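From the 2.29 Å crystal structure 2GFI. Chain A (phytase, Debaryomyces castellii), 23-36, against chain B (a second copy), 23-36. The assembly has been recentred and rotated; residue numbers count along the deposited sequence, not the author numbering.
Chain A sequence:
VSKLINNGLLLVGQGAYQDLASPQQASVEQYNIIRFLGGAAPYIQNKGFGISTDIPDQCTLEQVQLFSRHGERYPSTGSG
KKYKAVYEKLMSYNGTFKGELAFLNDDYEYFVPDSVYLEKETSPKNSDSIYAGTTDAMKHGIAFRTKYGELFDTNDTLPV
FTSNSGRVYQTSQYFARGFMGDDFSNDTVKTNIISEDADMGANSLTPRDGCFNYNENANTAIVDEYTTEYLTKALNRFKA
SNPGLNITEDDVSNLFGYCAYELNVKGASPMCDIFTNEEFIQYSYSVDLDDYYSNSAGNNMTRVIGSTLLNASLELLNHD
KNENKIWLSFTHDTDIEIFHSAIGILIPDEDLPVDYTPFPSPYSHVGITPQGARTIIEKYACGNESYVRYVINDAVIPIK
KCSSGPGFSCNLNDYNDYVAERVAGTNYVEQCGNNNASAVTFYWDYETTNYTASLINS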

# COMPACT_ATOMS: atom_id res chain seq x y z
N PRO A 23 -8.20 -2.49 1.29
CA PRO A 23 -7.43 -2.49 0.06
C PRO A 23 -6.76 -3.83 -0.13
O PRO A 23 -6.44 -4.18 -1.26
N GLN A 24 -6.57 -4.61 0.95
CA GLN A 24 -6.01 -5.94 0.81
C GLN A 24 -6.96 -6.94 0.16
O GLN A 24 -6.55 -8.06 -0.15
N GLN A 25 -8.22 -6.55 -0.08
CA GLN A 25 -9.13 -7.41 -0.83
C GLN A 25 -8.90 -7.24 -2.32
O GLN A 25 -9.51 -7.96 -3.09
N ALA A 26 -8.04 -6.29 -2.72
CA ALA A 26 -7.81 -5.98 -4.13
C ALA A 26 -6.72 -6.84 -4.70
O ALA A 26 -5.77 -7.20 -3.99
N SER A 27 -6.85 -7.16 -5.98
CA SER A 27 -5.77 -7.81 -6.69
C SER A 27 -5.22 -6.86 -7.76
O SER A 27 -5.76 -6.77 -8.87
N VAL A 28 -4.16 -6.16 -7.41
CA VAL A 28 -3.62 -5.15 -8.31
C VAL A 28 -2.29 -5.58 -8.90
O VAL A 28 -1.88 -5.06 -9.91
N GLU A 29 -1.65 -6.59 -8.29
CA GLU A 29 -0.33 -7.08 -8.76
C GLU A 29 -0.34 -7.63 -10.17
O GLU A 29 0.68 -7.58 -10.85
N GLN A 30 -1.49 -8.15 -10.61
CA GLN A 30 -1.64 -8.60 -12.00
C GLN A 30 -1.32 -7.45 -12.98
O GLN A 30 -1.01 -7.69 -14.14
N TYR A 31 -1.40 -6.21 -12.51
CA TYR A 31 -1.34 -5.06 -13.40
C TYR A 31 0.06 -4.46 -13.49
O TYR A 31 0.26 -3.44 -14.11
N ASN A 32 1.01 -5.06 -12.82
CA ASN A 32 2.33 -4.54 -12.83
C ASN A 32 2.97 -4.65 -14.24
O ASN A 32 3.06 -5.75 -14.79
N ILE A 33 3.39 -3.49 -14.77
CA ILE A 33 3.96 -3.30 -16.10
C ILE A 33 5.16 -4.26 -16.31
O ILE A 33 5.32 -4.87 -17.38
N ILE A 34 5.99 -4.41 -15.27
CA ILE A 34 7.11 -5.32 -15.34
C ILE A 34 6.73 -6.70 -15.85
O ILE A 34 7.49 -7.31 -16.62
N ARG A 35 5.56 -7.20 -15.44
CA ARG A 35 5.20 -8.56 -15.76
C ARG A 35 4.92 -8.72 -17.26
O ARG A 35 4.87 -9.85 -17.74
N PHE A 36 4.78 -7.60 -17.98
CA PHE A 36 4.49 -7.64 -19.41
C PHE A 36 5.67 -7.26 -20.27
O PHE A 36 5.56 -7.25 -21.52
N PRO B 23 7.86 -0.91 -3.39
CA PRO B 23 7.00 -1.93 -2.81
C PRO B 23 6.17 -2.60 -3.87
O PRO B 23 5.69 -3.72 -3.66
N GLN B 24 6.02 -1.96 -5.02
CA GLN B 24 5.30 -2.58 -6.11
C GLN B 24 6.10 -3.67 -6.80
O GLN B 24 5.58 -4.35 -7.67
N GLN B 25 7.36 -3.87 -6.42
CA GLN B 25 8.13 -5.01 -6.94
C GLN B 25 7.83 -6.30 -6.18
O GLN B 25 8.21 -7.39 -6.61
N ALA B 26 7.12 -6.16 -5.06
CA ALA B 26 6.75 -7.27 -4.16
C ALA B 26 5.52 -7.93 -4.62
O ALA B 26 4.59 -7.26 -5.11
N SER B 27 5.48 -9.24 -4.43
CA SER B 27 4.25 -10.02 -4.60
C SER B 27 3.74 -10.47 -3.24
O SER B 27 4.26 -11.44 -2.67
N VAL B 28 2.79 -9.77 -2.69
CA VAL B 28 2.31 -10.13 -1.37
C VAL B 28 0.89 -10.64 -1.35
O VAL B 28 0.44 -11.18 -0.32
N GLU B 29 0.21 -10.52 -2.48
CA GLU B 29 -1.17 -10.92 -2.59
C GLU B 29 -1.39 -12.39 -2.39
O GLU B 29 -2.44 -12.81 -1.88
N GLN B 30 -0.39 -13.17 -2.81
CA GLN B 30 -0.36 -14.61 -2.66
C GLN B 30 -0.59 -15.05 -1.19
O GLN B 30 -1.01 -16.17 -0.94
N TYR B 31 -0.27 -14.17 -0.25
CA TYR B 31 -0.27 -14.46 1.20
C TYR B 31 -1.56 -14.05 1.85
O TYR B 31 -1.71 -14.15 3.07
N ASN B 32 -2.49 -13.55 1.05
CA ASN B 32 -3.76 -13.20 1.62
C ASN B 32 -4.51 -14.38 2.21
O ASN B 32 -4.86 -15.36 1.50
N ILE B 33 -4.74 -14.31 3.52
CA ILE B 33 -5.41 -15.42 4.21
C ILE B 33 -6.71 -15.85 3.56
O ILE B 33 -7.05 -17.03 3.54
N ILE B 34 -7.48 -14.90 3.07
CA ILE B 34 -8.76 -15.22 2.43
C ILE B 34 -8.60 -16.30 1.37
O ILE B 34 -9.47 -17.17 1.22
N ARG B 35 -7.51 -16.27 0.63
CA ARG B 35 -7.38 -17.20 -0.46
C ARG B 35 -7.29 -18.65 0.05
O ARG B 35 -7.43 -19.61 -0.75
N PHE B 36 -7.00 -18.82 1.34
CA PHE B 36 -6.81 -20.16 1.90
C PHE B 36 -8.02 -20.67 2.65
O PHE B 36 -8.02 -21.81 3.10

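This is a near-symmetric, predominantly polar contact between two copies of one stretch, in which the carboxylates of Glu A29 and Glu B29 each reach backbone amides of the other chain. The register supports the symmetry: the CA atoms of Ser A27 and Glu B29 lie 6.9 Å apart, as do those of Glu A29 and Ser B27.

Glu A29 and Glu B29 point their CA-to-CB bonds toward the partner and lose the most area, 97 and 103 Å². Both are m at chi1 and t at chi2, an extended shape that carries each carboxylate across. Val A28 N donates to Glu B29 OE2 at 2.8 Å (157°), and Val B28 N to Glu A29 OE2 at 2.8 Å (162°). Glu A29 N adds a longer bond to Glu B29 OE2 (3.2 Å); the reciprocal bond, from Glu B29 N to Glu A29 OE2 (3.3 Å), is weak. The crossing brings like charges together, with Glu A29 OE1 3.8 Å from Glu B29 OE1, but water 3 donates to both carboxylates, at 2.7 Å from Glu A29 OE2 and 2.8 Å from Glu B29 OE2. Water 2 links Glu A29 OE1 (3.0 Å) to Gln B30 N (2.9 Å), and water 4 makes the equivalent link from Glu B29 OE1 to Gln A30 N, 2.9 Å to each.

The arginines start sideways, yet their ends come nearer. Arg B35 NH2 donates to Ser A27 OG at 3.1 Å; Arg A35 NH2 to Ser B27 OG is shorter, 2.7 Å, but weak at 121°.

Asn A32 and Asn B32, both t and pointing toward the partner, place ND2 close to a carbonyl: Asn A32 ND2 is 2.7 Å from Gln B24 O, but the angle is too poor for a hydrogen bond. Apolar packing is slight, with Ile B34 CD1 4.4 Å from Gln A25 CG.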

# COMPACT_ATOMS: atom_id res chain seq x y z
CB PRO A 23 -6.39 -1.35 0.27
CG PRO A 23 -6.37 -1.13 1.70
CD PRO A 23 -7.72 -1.46 2.23
CB GLN A 24 -5.47 -6.50 2.13
CG GLN A 24 -4.40 -5.68 2.73
CD GLN A 24 -3.98 -6.18 4.09
OE1 GLN A 24 -4.64 -6.98 4.70
NE2 GLN A 24 -2.87 -5.69 4.58
CB GLN A 25 -10.60 -7.12 -0.49
CG GLN A 25 -10.93 -7.44 0.99
CD GLN A 25 -12.30 -6.98 1.37
OE1 GLN A 25 -12.50 -5.80 1.65
NE2 GLN A 25 -13.25 -7.90 1.39
CB ALA A 26 -7.42 -4.52 -4.31
CB SER A 27 -6.21 -9.15 -7.29
OG SER A 27 -6.68 -9.97 -6.24
CB VAL A 28 -3.50 -3.76 -7.64
CG1 VAL A 28 -4.90 -3.20 -7.36
CG2 VAL A 28 -2.65 -3.83 -6.36
CB GLU A 29 0.25 -8.12 -7.78
CG GLU A 29 0.70 -7.45 -6.50
CD GLU A 29 1.06 -8.43 -5.40
OE1 GLU A 29 1.11 -9.67 -5.67
OE2 GLU A 29 1.31 -7.96 -4.27
CB GLN A 30 -3.07 -9.09 -12.24
CG GLN A 30 -4.08 -8.05 -11.80
CD GLN A 30 -5.52 -8.39 -12.05
OE1 GLN A 30 -6.35 -8.32 -11.12
NE2 GLN A 30 -5.85 -8.72 -13.28
CB TYR A 31 -2.31 -3.98 -12.94
CG TYR A 31 -3.75 -4.35 -13.06
CD1 TYR A 31 -4.35 -4.53 -14.30
CD2 TYR A 31 -4.56 -4.48 -11.91
CE1 TYR A 31 -5.71 -4.84 -14.40
CE2 TYR A 31 -5.89 -4.77 -11.99
CZ TYR A 31 -6.46 -4.93 -13.24
OH TYR A 31 -7.78 -5.23 -13.31
CB ASN A 32 3.19 -5.23 -11.75
CG ASN A 32 4.45 -4.45 -11.46
OD1 ASN A 32 5.24 -4.21 -12.37
ND2 ASN A 32 4.64 -4.03 -10.21
CB ILE A 33 4.32 -1.75 -16.26
CG1 ILE A 33 4.62 -1.27 -17.71
CG2 ILE A 33 5.48 -1.34 -15.43
CD1 ILE A 33 4.09 -2.15 -18.72
CB ILE A 34 7.82 -5.42 -13.98
CG1 ILE A 34 8.34 -4.05 -13.57
CG2 ILE A 34 8.98 -6.42 -14.07
CD1 ILE A 34 8.95 -4.02 -12.20
CB ARG A 35 4.06 -9.13 -14.85
CG ARG A 35 4.55 -9.34 -13.40
CD ARG A 35 4.20 -10.68 -12.67
NE ARG A 35 4.55 -10.62 -11.22
CZ ARG A 35 3.92 -9.75 -10.37
NH1 ARG A 35 2.95 -8.94 -10.86
NH2 ARG A 35 4.22 -9.69 -9.07
CB PHE A 36 3.29 -6.77 -19.75
CG PHE A 36 2.11 -7.07 -18.90
CD1 PHE A 36 1.59 -8.36 -18.87
CD2 PHE A 36 1.57 -6.10 -18.08
CE1 PHE A 36 0.54 -8.68 -18.04
CE2 PHE A 36 0.49 -6.41 -17.25
CZ PHE A 36 -0.01 -7.70 -17.22
CB PRO B 23 6.10 -1.15 -1.84
CG PRO B 23 6.28 0.28 -2.17
CD PRO B 23 7.59 0.44 -2.84
CB GLN B 24 4.82 -1.52 -7.11
CG GLN B 24 3.88 -0.49 -6.51
CD GLN B 24 3.51 0.63 -7.50
OE1 GLN B 24 4.16 0.77 -8.53
NE2 GLN B 24 2.49 1.40 -7.19
CB GLN B 25 9.62 -4.71 -6.91
CG GLN B 25 10.00 -3.59 -7.85
CD GLN B 25 11.47 -3.29 -7.75
OE1 GLN B 25 11.88 -2.51 -6.88
NE2 GLN B 25 12.27 -3.91 -8.62
CB ALA B 26 6.53 -6.77 -2.70
CB SER B 27 4.50 -11.23 -5.48
OG SER B 27 4.92 -10.82 -6.74
CB VAL B 28 2.46 -8.99 -0.35
CG1 VAL B 28 3.93 -8.61 -0.25
CG2 VAL B 28 1.60 -7.81 -0.73
CB GLU B 29 -1.76 -10.47 -3.93
CG GLU B 29 -2.07 -8.97 -3.88
CD GLU B 29 -2.44 -8.38 -5.24
OE1 GLU B 29 -2.57 -9.18 -6.22
OE2 GLU B 29 -2.59 -7.13 -5.29
CB GLN B 30 1.02 -15.15 -3.15
CG GLN B 30 2.26 -14.45 -2.45
CD GLN B 30 3.60 -15.13 -2.71
OE1 GLN B 30 3.71 -16.36 -2.60
NE2 GLN B 30 4.64 -14.34 -3.04
CB TYR B 31 0.83 -13.67 1.89
CG TYR B 31 2.21 -14.09 1.50
CD1 TYR B 31 2.70 -15.31 1.87
CD2 TYR B 31 3.02 -13.24 0.72
CE1 TYR B 31 3.95 -15.70 1.52
CE2 TYR B 31 4.29 -13.63 0.35
CZ TYR B 31 4.75 -14.86 0.77
OH TYR B 31 6.00 -15.29 0.40
CB ASN B 32 -4.64 -12.44 0.65
CG ASN B 32 -5.74 -11.72 1.36
OD1 ASN B 32 -6.60 -12.34 1.98
ND2 ASN B 32 -5.69 -10.42 1.34
CB ILE B 33 -5.66 -15.08 5.73
CG1 ILE B 33 -5.99 -16.40 6.48
CG2 ILE B 33 -6.72 -13.94 5.87
CD1 ILE B 33 -6.06 -16.26 8.00
CB ILE B 34 -9.38 -13.94 1.84
CG1 ILE B 34 -9.71 -12.92 2.97
CG2 ILE B 34 -10.55 -14.29 0.99
CD1 ILE B 34 -10.35 -11.57 2.46
CB ARG B 35 -6.17 -16.87 -1.30
CG ARG B 35 -6.43 -15.97 -2.49
CD ARG B 35 -5.13 -15.49 -3.12
NE ARG B 35 -5.10 -14.02 -3.30
CZ ARG B 35 -5.97 -13.40 -4.06
NH1 ARG B 35 -6.92 -14.11 -4.67
NH2 ARG B 35 -5.90 -12.08 -4.18
CB PHE B 36 -5.58 -20.17 2.80
CG PHE B 36 -4.38 -19.67 2.11
CD1 PHE B 36 -4.00 -20.19 0.89
CD2 PHE B 36 -3.64 -18.65 2.65
CE1 PHE B 36 -2.90 -19.68 0.22
CE2 PHE B 36 -2.55 -18.16 1.98
CZ PHE B 36 -2.19 -18.66 0.77
O HOH W 1 -5.35 -9.80 -3.06
O HOH W 2 1.66 -12.48 -4.81
O HOH W 3 -0.53 -6.05 -3.66
O HOH W 4 -3.49 -9.42 -8.97
O HOH W 5 3.86 -7.33 -7.86